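Local coordinates for protein extracellular ligand-binding receptor (Desulfohalobium retbaense DSM 5692, PDB 5ERE) that probably senses small extracellular molecules, holding 2-oxo-4-methylpentanoate in a leucine-binding-protein-like module and cytosine in a tandem PAS-type sensor module, at residues K341-S346 and I436-P441; E369-E374 and Y379-V384; E417-V422 and G447-S452; D460-I465 and T553-A558. All coordinates share one frame; numbering follows the deposited sequence.

Interactions 1, 2 and 3 belong to the cytosine-binding sensor unit and share its antiparallel sheet, whereas interaction 4 lies on the second antiparallel sheet, to which strand 553-561 belongs. The centres of interactions 1 and 2 are about 10 Å apart and both reach cytosine; interactions 3 and 4 lie about 13 Å and 15 Å from interaction 1, centre to centre. Along the chain, interaction 2 falls between the two segments of interaction 1, the segments of interactions 1 and 3 alternate, and interaction 4 follows. The helices of interactions 1 and 2 pack on the sheet that lines the ligand site, and Ile436 touches Phe462 and Tyr555, consistent with a junction between the two PAS-type units.

Interaction 1: K341-S346 and I436-P441. With CYT (6-aminopyrimidin-2(1H)-one), chain C.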
# COMPACT_ATOMS: atom_id res chain seq x y z
N LYS A 341 20.12 -14.13 2.57
CA LYS A 341 21.36 -14.36 1.83
C LYS A 341 22.41 -13.37 2.31
O LYS A 341 23.58 -13.74 2.46
CB LYS A 341 21.14 -14.22 0.32
N ASP A 342 21.98 -12.15 2.63
CA ASP A 342 22.88 -11.11 3.11
C ASP A 342 23.42 -11.48 4.46
O ASP A 342 24.63 -11.41 4.71
CB ASP A 342 22.18 -9.74 3.20
CG ASP A 342 21.92 -9.13 1.84
OD1 ASP A 342 22.68 -9.42 0.90
OD2 ASP A 342 20.96 -8.35 1.70
N MSE A 343 22.53 -11.90 5.34
CA MSE A 343 22.95 -12.35 6.65
C MSE A 343 23.91 -13.49 6.58
O MSE A 343 24.97 -13.48 7.21
CB MSE A 343 21.76 -12.79 7.51
CG MSE A 343 20.97 -11.70 8.14
SE MSE A 343 19.31 -12.48 8.92
CE MSE A 343 20.12 -13.83 9.69
N ASP A 344 23.53 -14.52 5.81
CA ASP A 344 24.39 -15.68 5.64
C ASP A 344 25.82 -15.31 5.17
O ASP A 344 26.83 -15.79 5.72
CB ASP A 344 23.74 -16.65 4.65
CG ASP A 344 24.34 -18.01 4.69
OD1 ASP A 344 24.49 -18.57 5.80
OD2 ASP A 344 24.66 -18.52 3.60
N ARG A 345 25.91 -14.47 4.16
CA ARG A 345 27.23 -14.00 3.70
C ARG A 345 28.01 -13.25 4.78
O ARG A 345 29.25 -13.40 4.92
CB ARG A 345 27.07 -13.08 2.51
CG ARG A 345 27.18 -13.76 1.18
CD ARG A 345 27.32 -12.72 0.09
NE ARG A 345 26.01 -12.23 -0.35
CZ ARG A 345 25.44 -11.09 0.05
NH1 ARG A 345 26.05 -10.26 0.90
NH2 ARG A 345 24.25 -10.77 -0.44
N SER A 346 27.33 -12.40 5.53
CA SER A 346 28.03 -11.59 6.54
C SER A 346 28.53 -12.49 7.66
O SER A 346 29.62 -12.30 8.18
CB SER A 346 27.13 -10.50 7.12
OG SER A 346 26.10 -11.07 7.94
N ILE A 436 14.88 -16.37 15.75
CA ILE A 436 15.56 -17.20 14.75
C ILE A 436 17.05 -16.81 14.67
O ILE A 436 17.36 -15.62 14.55
CB ILE A 436 14.91 -17.07 13.35
CG1 ILE A 436 13.49 -17.65 13.38
CG2 ILE A 436 15.75 -17.79 12.28
CD1 ILE A 436 12.65 -17.24 12.19
N ASP A 437 17.90 -17.82 14.83
CA ASP A 437 19.36 -17.76 14.92
C ASP A 437 20.03 -18.31 13.65
O ASP A 437 19.71 -19.43 13.22
CB ASP A 437 19.81 -18.59 16.15
CG ASP A 437 21.33 -18.53 16.40
OD1 ASP A 437 21.99 -17.57 15.98
OD2 ASP A 437 21.87 -19.45 17.05
N LEU A 438 20.92 -17.55 13.03
CA LEU A 438 21.74 -18.05 11.93
C LEU A 438 23.17 -18.20 12.41
O LEU A 438 23.77 -17.21 12.87
CB LEU A 438 21.66 -17.11 10.72
CG LEU A 438 22.58 -17.37 9.51
CD1 LEU A 438 22.43 -18.74 8.95
CD2 LEU A 438 22.25 -16.35 8.44
N GLU A 439 23.71 -19.42 12.35
CA GLU A 439 25.08 -19.68 12.83
C GLU A 439 25.99 -20.31 11.81
O GLU A 439 25.59 -21.17 11.03
CB GLU A 439 25.06 -20.59 14.05
CG GLU A 439 24.21 -20.09 15.22
CD GLU A 439 24.93 -20.08 16.59
OE1 GLU A 439 26.16 -20.30 16.65
OE2 GLU A 439 24.24 -19.83 17.61
N HIS A 440 27.24 -19.86 11.81
CA HIS A 440 28.28 -20.53 11.03
C HIS A 440 29.34 -21.07 11.98
O HIS A 440 29.69 -20.41 12.97
CB HIS A 440 28.92 -19.59 10.01
CG HIS A 440 28.08 -19.37 8.79
ND1 HIS A 440 28.49 -19.74 7.53
CD2 HIS A 440 26.84 -18.84 8.64
CE1 HIS A 440 27.55 -19.42 6.65
NE2 HIS A 440 26.54 -18.88 7.30
N PRO A 441 29.87 -22.25 11.67
CA PRO A 441 30.99 -22.78 12.45
C PRO A 441 32.27 -22.00 12.19
O PRO A 441 32.47 -21.42 11.11
CB PRO A 441 31.13 -24.22 11.95
CG PRO A 441 30.66 -24.16 10.53
CD PRO A 441 29.56 -23.13 10.52
N3 CYT C . 20.82 -16.47 21.76
C4 CYT C . 21.70 -16.16 20.82
N1 CYT C . 20.86 -18.74 21.03
C2 CYT C . 20.38 -17.76 21.90
O2 CYT C . 19.52 -18.06 22.76
N4 CYT C . 22.12 -14.86 20.74
C5 CYT C . 22.22 -17.15 19.91
C6 CYT C . 21.78 -18.41 20.05
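Helix 341-346 and strand 437-441 run in roughly the same direction, with their axes 33° apart and 8.9 Å at closest approach, and Asp344 and Leu438 are the nearest pair. This is helix-on-sheet packing in the PAS-like sensor domain: the long helix 324-357 packs on one face of the antiparallel sheet, while the other face of the same strand looks into the cytosine pocket. Leu438 points toward the helix. Its CD2 methyl fills the angle between Met343, modelled as selenomethionine, whose CE lies 3.5 Å from Leu438 CD2, and the backbone N of Asp344. The Met343 chain bends at its third torsion, which brings its terminal methyl back over Leu438.

The polar part of the contact is a His-carboxylate hydrogen bond, running from His440 NE2 to Asp344 OD1 over 2.6 Å with an N-H...O angle of 154°. Asp344 turns its carboxylate to the strand by setting CG anti to the backbone N (chi1 -165°). The oxygen lies close to the imidazole plane, yet the imidazole nitrogen reaches it from well above the plane of the carboxylate. His551 NE2 bonds to the same OD1, and two imidazoles on one carboxylate oxygen would be expected to stabilise its negative charge.

Asp437 and Glu439 leave the strand on the ligand side. Ser454 holds OD1 of Asp437 and Ser452 holds OE1 of Glu439. Asp437 OD2, which Gln411 NE2 also bonds, comes within 3.2 Å of cytosine C6, somewhat out of the base plane.

Interaction 2: E369-E374 and Y379-V384. With CYT (6-aminopyrimidin-2(1H)-one), chain C.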
# COMPACT_ATOMS: atom_id res chain seq x y z
N GLU A 369 31.07 -6.50 16.64
CA GLU A 369 30.49 -5.19 16.58
C GLU A 369 30.18 -4.78 15.16
O GLU A 369 29.19 -4.10 14.91
CB GLU A 369 31.45 -4.16 17.21
CG GLU A 369 31.55 -4.32 18.69
CD GLU A 369 30.39 -3.72 19.40
OE1 GLU A 369 29.57 -3.11 18.69
OE2 GLU A 369 30.31 -3.80 20.65
N THR A 370 31.08 -5.11 14.26
CA THR A 370 30.90 -4.83 12.83
C THR A 370 29.75 -5.73 12.24
O THR A 370 28.86 -5.25 11.55
CB THR A 370 32.22 -5.09 12.07
OG1 THR A 370 33.22 -4.16 12.52
CG2 THR A 370 32.07 -4.96 10.56
N LEU A 371 29.78 -7.01 12.55
CA LEU A 371 28.74 -7.95 12.07
C LEU A 371 27.32 -7.46 12.40
O LEU A 371 26.40 -7.50 11.57
CB LEU A 371 28.97 -9.33 12.68
CG LEU A 371 27.95 -10.42 12.27
CD1 LEU A 371 28.01 -10.70 10.78
CD2 LEU A 371 28.25 -11.65 13.05
N PHE A 372 27.17 -6.93 13.60
CA PHE A 372 25.90 -6.36 14.00
C PHE A 372 25.51 -5.14 13.15
O PHE A 372 24.35 -5.02 12.69
CB PHE A 372 25.97 -6.06 15.50
CG PHE A 372 24.72 -5.45 16.03
CD1 PHE A 372 23.59 -6.23 16.23
CD2 PHE A 372 24.66 -4.11 16.33
CE1 PHE A 372 22.44 -5.67 16.65
CE2 PHE A 372 23.49 -3.54 16.81
CZ PHE A 372 22.39 -4.30 16.97
N ASN A 373 26.46 -4.25 12.86
CA ASN A 373 26.18 -3.11 12.00
C ASN A 373 25.82 -3.54 10.56
O ASN A 373 25.06 -2.85 9.88
CB ASN A 373 27.39 -2.15 11.93
CG ASN A 373 27.46 -1.20 13.10
OD1 ASN A 373 26.67 -1.28 14.04
ND2 ASN A 373 28.43 -0.31 13.06
N GLU A 374 26.37 -4.67 10.12
CA GLU A 374 26.11 -5.24 8.79
C GLU A 374 24.74 -5.90 8.69
O GLU A 374 24.28 -6.25 7.61
CB GLU A 374 27.18 -6.27 8.44
CG GLU A 374 28.52 -5.59 7.99
CD GLU A 374 29.69 -6.56 7.82
OE1 GLU A 374 29.69 -7.66 8.44
OE2 GLU A 374 30.62 -6.21 7.07
N TYR A 379 19.19 -8.57 16.33
CA TYR A 379 18.99 -8.17 17.69
C TYR A 379 20.35 -8.18 18.39
O TYR A 379 20.68 -7.25 19.10
CB TYR A 379 18.02 -9.13 18.36
CG TYR A 379 17.75 -8.78 19.79
CD1 TYR A 379 16.80 -7.82 20.11
CD2 TYR A 379 18.43 -9.40 20.81
CE1 TYR A 379 16.51 -7.52 21.41
CE2 TYR A 379 18.16 -9.08 22.14
CZ TYR A 379 17.19 -8.15 22.43
OH TYR A 379 16.92 -7.83 23.73
N ASN A 380 21.12 -9.25 18.19
CA ASN A 380 22.53 -9.22 18.56
C ASN A 380 23.34 -10.31 17.86
O ASN A 380 22.81 -11.10 17.09
CB ASN A 380 22.72 -9.30 20.08
CG ASN A 380 22.28 -10.62 20.70
OD1 ASN A 380 22.24 -11.66 20.07
ND2 ASN A 380 21.99 -10.58 21.99
N CYS A 381 24.63 -10.32 18.16
CA CYS A 381 25.58 -11.27 17.61
C CYS A 381 26.42 -11.85 18.72
O CYS A 381 26.89 -11.13 19.62
CB CYS A 381 26.49 -10.61 16.55
SG CYS A 381 25.64 -9.79 15.19
N VAL A 382 26.63 -13.16 18.67
CA VAL A 382 27.44 -13.83 19.67
C VAL A 382 28.43 -14.79 19.06
O VAL A 382 28.30 -15.23 17.89
CB VAL A 382 26.58 -14.61 20.67
CG1 VAL A 382 25.60 -13.70 21.37
CG2 VAL A 382 25.84 -15.76 19.97
N THR A 383 29.43 -15.13 19.86
CA THR A 383 30.24 -16.29 19.60
C THR A 383 29.94 -17.28 20.69
O THR A 383 29.57 -16.90 21.80
CB THR A 383 31.75 -15.97 19.55
OG1 THR A 383 32.15 -15.31 20.75
CG2 THR A 383 32.03 -15.11 18.34
N VAL A 384 30.09 -18.56 20.32
CA VAL A 384 29.71 -19.72 21.12
C VAL A 384 30.82 -20.76 21.01
O VAL A 384 31.18 -21.16 19.90
CB VAL A 384 28.38 -20.35 20.61
CG1 VAL A 384 27.96 -21.53 21.49
CG2 VAL A 384 27.28 -19.30 20.57
N3 CYT C . 20.82 -16.47 21.76
C4 CYT C . 21.70 -16.16 20.82
N1 CYT C . 20.86 -18.74 21.03
C2 CYT C . 20.38 -17.76 21.90
O2 CYT C . 19.52 -18.06 22.76
N4 CYT C . 22.12 -14.86 20.74
C5 CYT C . 22.22 -17.15 19.91
C6 CYT C . 21.78 -18.41 20.05
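Cys381 presents its sulfur to the edge of the Phe372 ring, SG lying 5.5 Å from the ring centroid and 87° off the ring normal, so this Cys sulfur-aromatic contact is made almost in the plane of the ring. The thiol is set into the helix surface: SG sits 3.8 Å from CG of Leu371 and 3.8 Å from CB of Phe372, a position it reaches because it is anti to its own carbonyl carbon (chi1 -55°) on a bond that points at the helix. Both helical side chains meet the sulfur, Leu371 with its branched end and Phe372 with its CB, at the root of the side chain.

The Phe372 ring extends along the strand toward its start, CE1 coming within 3.4 Å of Tyr379 O and CD1 within 3.9 Å of Asn380 CA, both approached obliquely, so this side of the ring packs against main chain. The backbones are closest at Phe372 and Cys381, 6.1 Å between CA atoms, and the axes of helix 369-374 and strand 380-384 run at 144° to one another.

Asn380 turns the opposite way, toward the ligand, and its OD1 lies 3.3 Å from cytosine N4. Its ND2 is bonded to OE2 of Glu431, whose other oxygen is hydrogen-bonded to the base, so Asn380 lines the pocket itself and also holds Glu431, consistent with its positioning that carboxylate. Val382 CG1 also reaches N4. Tyr379 and Asn380 together face Leu456, a classic beta bulge on a strand that carries helix packing on one face and the cytosine pocket of this PAS-like domain on the other.

Interaction 3: E417-V422 and G447-S452; sequences ETHQPV and GGFIGS
His419 and Phe449 carry the whole contact, lying ring over ring in a face-to-face stack with centroids 3.9 Å apart and planes only 11° from parallel. The rings are slipped a little against each other. NE2 of His419 lies over the rim of the phenyl ring, 3.6 Å from CD2 of Phe449, and the imidazole CE1 is 3.6 Å from CB of Phe449, so that the histidine covers the root of the phenylalanine as well as its ring. On the opposite face of the phenyl ring, the backbone N of Gly451 sits 3.6 Å above the plane, over the centre. Phe449 is therefore held flat between an imidazole and a peptide group of its own strand.

The two residues arrive differently. Phe449 points toward the other segment, its ring anti to the backbone N (chi1 176°), whereas His419 sets off at an angle and only the end of its side chain swings in. His419 is the first residue beyond helix 410-418 to leave helical geometry, and its positive phi (45°) ends the helical course. Just before it, Thr418 OG1 accepts a hydrogen bond from Gln420 N, 3.1 Å long, forming an ST turn at the helix exit.

This is surface packing, remote from the bound ligands: the phenyl side chain is about 13 Å from cytosine. It joins the residue just after helix 410-418 to the first residue of strand 449-457. Phe449 also touches Leu415 of that helix and Pro441 of the adjacent strand 434-443, while Pro421, past the turn, rests on His440.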
# COMPACT_ATOMS: atom_id res chain seq x y z
N GLU A 417 26.97 -31.38 15.45
CA GLU A 417 26.98 -32.68 14.80
C GLU A 417 27.33 -32.63 13.31
O GLU A 417 27.62 -33.67 12.73
CB GLU A 417 25.62 -33.34 14.99
CG GLU A 417 25.32 -33.75 16.41
CD GLU A 417 26.37 -34.70 16.97
OE1 GLU A 417 26.61 -35.74 16.33
OE2 GLU A 417 26.95 -34.39 18.03
N THR A 418 27.30 -31.45 12.68
CA THR A 418 27.57 -31.34 11.23
C THR A 418 28.81 -30.50 10.94
O THR A 418 29.44 -30.65 9.90
CB THR A 418 26.34 -30.73 10.45
OG1 THR A 418 26.07 -29.38 10.89
CG2 THR A 418 25.07 -31.60 10.62
N HIS A 419 29.17 -29.64 11.88
CA HIS A 419 30.15 -28.58 11.67
C HIS A 419 29.87 -27.86 10.34
O HIS A 419 30.77 -27.53 9.58
CB HIS A 419 31.59 -29.12 11.72
CG HIS A 419 32.01 -29.61 13.08
ND1 HIS A 419 33.27 -30.14 13.32
CD2 HIS A 419 31.36 -29.66 14.27
CE1 HIS A 419 33.37 -30.48 14.60
NE2 HIS A 419 32.22 -30.21 15.19
N GLN A 420 28.58 -27.66 10.08
CA GLN A 420 28.12 -26.83 8.98
C GLN A 420 27.13 -25.80 9.48
O GLN A 420 26.50 -26.00 10.51
CB GLN A 420 27.48 -27.71 7.90
CG GLN A 420 28.52 -28.45 7.08
CD GLN A 420 27.90 -29.49 6.20
OE1 GLN A 420 26.91 -30.12 6.56
NE2 GLN A 420 28.47 -29.65 5.02
N PRO A 421 26.95 -24.71 8.71
CA PRO A 421 26.03 -23.63 9.09
C PRO A 421 24.62 -24.13 9.34
O PRO A 421 24.20 -25.10 8.75
CB PRO A 421 26.03 -22.70 7.88
CG PRO A 421 27.24 -23.06 7.09
CD PRO A 421 27.52 -24.50 7.36
N VAL A 422 23.90 -23.42 10.19
CA VAL A 422 22.50 -23.75 10.48
C VAL A 422 21.65 -22.47 10.55
O VAL A 422 22.16 -21.36 10.81
CB VAL A 422 22.37 -24.54 11.79
CG1 VAL A 422 23.08 -25.89 11.68
CG2 VAL A 422 22.94 -23.74 13.00
N GLY A 447 42.51 -25.82 11.01
CA GLY A 447 41.31 -26.54 10.62
C GLY A 447 40.48 -27.11 11.76
O GLY A 447 39.50 -27.81 11.54
N GLY A 448 40.88 -26.82 13.00
CA GLY A 448 40.18 -27.36 14.14
C GLY A 448 38.95 -26.55 14.51
O GLY A 448 39.00 -25.32 14.53
N PHE A 449 37.86 -27.25 14.82
CA PHE A 449 36.59 -26.61 15.19
C PHE A 449 36.70 -25.96 16.55
O PHE A 449 37.09 -26.60 17.52
CB PHE A 449 35.47 -27.66 15.19
CG PHE A 449 34.13 -27.14 15.65
CD1 PHE A 449 33.35 -26.37 14.81
CD2 PHE A 449 33.65 -27.44 16.90
CE1 PHE A 449 32.12 -25.89 15.22
CE2 PHE A 449 32.42 -26.98 17.32
CZ PHE A 449 31.65 -26.20 16.47
N ILE A 450 36.33 -24.68 16.64
CA ILE A 450 36.43 -23.96 17.91
C ILE A 450 35.09 -23.37 18.37
O ILE A 450 35.03 -22.78 19.43
CB ILE A 450 37.50 -22.87 17.81
CG1 ILE A 450 37.13 -21.78 16.81
CG2 ILE A 450 38.83 -23.51 17.40
CD1 ILE A 450 38.11 -20.60 16.82
N GLY A 451 34.03 -23.54 17.59
CA GLY A 451 32.72 -23.05 17.98
C GLY A 451 32.01 -22.38 16.83
O GLY A 451 32.17 -22.78 15.67
N SER A 452 31.25 -21.34 17.13
CA SER A 452 30.38 -20.78 16.11
C SER A 452 30.11 -19.31 16.34
O SER A 452 30.26 -18.81 17.45
CB SER A 452 29.05 -21.54 16.06
OG SER A 452 28.39 -21.47 17.33

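Interaction 4: D460-I465 and T553-A558. With ACY (acetic acid), chain D.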
# COMPACT_ATOMS: atom_id res chain seq x y z
N ASP A 460 10.47 -8.95 15.89
CA ASP A 460 9.46 -8.66 14.87
C ASP A 460 10.05 -8.75 13.46
O ASP A 460 9.66 -8.00 12.57
CB ASP A 460 8.88 -7.27 15.07
CG ASP A 460 9.90 -6.18 14.87
OD1 ASP A 460 11.11 -6.51 14.99
OD2 ASP A 460 9.51 -5.03 14.54
N PHE A 461 10.99 -9.68 13.28
CA PHE A 461 11.71 -9.84 12.01
C PHE A 461 10.73 -10.00 10.82
O PHE A 461 10.72 -9.21 9.88
CB PHE A 461 12.65 -11.07 12.11
CG PHE A 461 13.28 -11.47 10.80
CD1 PHE A 461 14.35 -10.73 10.27
CD2 PHE A 461 12.83 -12.56 10.11
CE1 PHE A 461 14.92 -11.08 9.06
CE2 PHE A 461 13.41 -12.91 8.89
CZ PHE A 461 14.44 -12.18 8.37
N PHE A 462 9.90 -11.02 10.86
CA PHE A 462 9.03 -11.24 9.73
C PHE A 462 8.01 -10.14 9.55
O PHE A 462 7.82 -9.65 8.45
CB PHE A 462 8.32 -12.59 9.86
CG PHE A 462 9.20 -13.76 9.57
CD1 PHE A 462 9.69 -13.97 8.29
CD2 PHE A 462 9.52 -14.67 10.56
CE1 PHE A 462 10.49 -15.06 8.01
CE2 PHE A 462 10.33 -15.76 10.30
CZ PHE A 462 10.81 -15.96 9.01
N GLY A 463 7.34 -9.75 10.64
CA GLY A 463 6.36 -8.69 10.60
C GLY A 463 6.88 -7.39 10.02
O GLY A 463 6.19 -6.74 9.25
N SER A 464 8.09 -7.00 10.41
CA SER A 464 8.63 -5.74 9.95
C SER A 464 8.81 -5.78 8.41
O SER A 464 8.61 -4.78 7.73
CB SER A 464 9.96 -5.45 10.65
OG SER A 464 11.01 -6.35 10.29
N ILE A 465 9.09 -6.94 7.87
CA ILE A 465 9.28 -7.05 6.42
C ILE A 465 7.92 -7.20 5.74
O ILE A 465 7.56 -6.44 4.85
CB ILE A 465 10.24 -8.21 6.10
CG1 ILE A 465 11.64 -7.82 6.58
CG2 ILE A 465 10.25 -8.56 4.57
CD1 ILE A 465 12.52 -8.96 6.98
N THR A 553 16.53 -25.38 6.66
CA THR A 553 15.46 -24.87 7.53
C THR A 553 14.61 -23.94 6.69
O THR A 553 15.02 -22.86 6.29
CB THR A 553 15.99 -24.14 8.76
OG1 THR A 553 16.79 -25.06 9.52
CG2 THR A 553 14.83 -23.57 9.66
N ASN A 554 13.44 -24.43 6.35
CA ASN A 554 12.52 -23.69 5.52
C ASN A 554 11.23 -23.35 6.25
O ASN A 554 10.74 -24.13 7.06
CB ASN A 554 12.24 -24.49 4.24
CG ASN A 554 13.52 -24.81 3.48
OD1 ASN A 554 14.23 -23.92 3.01
ND2 ASN A 554 13.83 -26.09 3.38
N TYR A 555 10.70 -22.16 5.94
CA TYR A 555 9.43 -21.67 6.45
C TYR A 555 8.48 -21.48 5.31
O TYR A 555 8.89 -21.06 4.21
CB TYR A 555 9.60 -20.32 7.18
CG TYR A 555 10.74 -20.31 8.13
CD1 TYR A 555 10.68 -20.97 9.33
CD2 TYR A 555 11.91 -19.66 7.79
CE1 TYR A 555 11.76 -20.97 10.19
CE2 TYR A 555 12.96 -19.65 8.62
CZ TYR A 555 12.90 -20.30 9.82
OH TYR A 555 14.01 -20.27 10.64
N ARG A 556 7.21 -21.74 5.59
CA ARG A 556 6.18 -21.50 4.61
C ARG A 556 5.66 -20.09 4.74
O ARG A 556 5.38 -19.62 5.84
CB ARG A 556 5.03 -22.50 4.75
CG ARG A 556 5.47 -23.93 4.86
CD ARG A 556 5.89 -24.54 3.50
NE ARG A 556 6.18 -25.97 3.64
CZ ARG A 556 7.36 -26.55 3.42
NH1 ARG A 556 8.41 -25.86 3.02
NH2 ARG A 556 7.49 -27.87 3.59
N LEU A 557 5.55 -19.45 3.57
CA LEU A 557 5.13 -18.08 3.41
C LEU A 557 3.85 -18.13 2.62
O LEU A 557 3.85 -18.54 1.45
CB LEU A 557 6.21 -17.26 2.67
CG LEU A 557 5.98 -15.75 2.50
CD1 LEU A 557 6.20 -15.02 3.84
CD2 LEU A 557 6.93 -15.22 1.42
N ALA A 558 2.75 -17.74 3.26
CA ALA A 558 1.43 -17.88 2.66
C ALA A 558 0.75 -16.54 2.56
O ALA A 558 0.83 -15.70 3.47
CB ALA A 558 0.58 -18.81 3.47
C ACY D . 8.14 -12.06 13.71
O ACY D . 7.59 -11.01 13.25
OXT ACY D . 9.22 -12.53 13.29
CH3 ACY D . 7.48 -12.80 14.86
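Phe462 drives the edge of its ring at Tyr555 in a T-shaped pair, the centroids 5.8 Å apart and the planes at 74°. The touching atoms are Phe462 CZ and Tyr555 CD2, 4.0 Å from each other, and the contact is purely apolar.

Each ring has further neighbours. Phe461 lays CD2 over the centre of one face of the Phe462 ring, 3.7 Å above its plane, and Ile436 CD1 packs against CE2 of Phe462. The Tyr555 hydroxyl is tied to Ser424 O.

Phe462 springs from the first turn of its helix, where an acetate, probably from the crystallisation liquor, occupies the N-terminal end. Phe462 N donates to acetate OXT at 2.9 Å. Gly463 N donates to acetate O, also at 2.9 Å. Both carboxylate oxygens thus take backbone N-H groups of the helix start, where the helix dipole would favour an anion.

In the wider fold, helix 461-470 follows directly on strand 449-457 of the cytosine-binding sheet, and Phe462 reaches from it to strand 553-561, which lies between strands 476-480 and 541-550 in the second sheet.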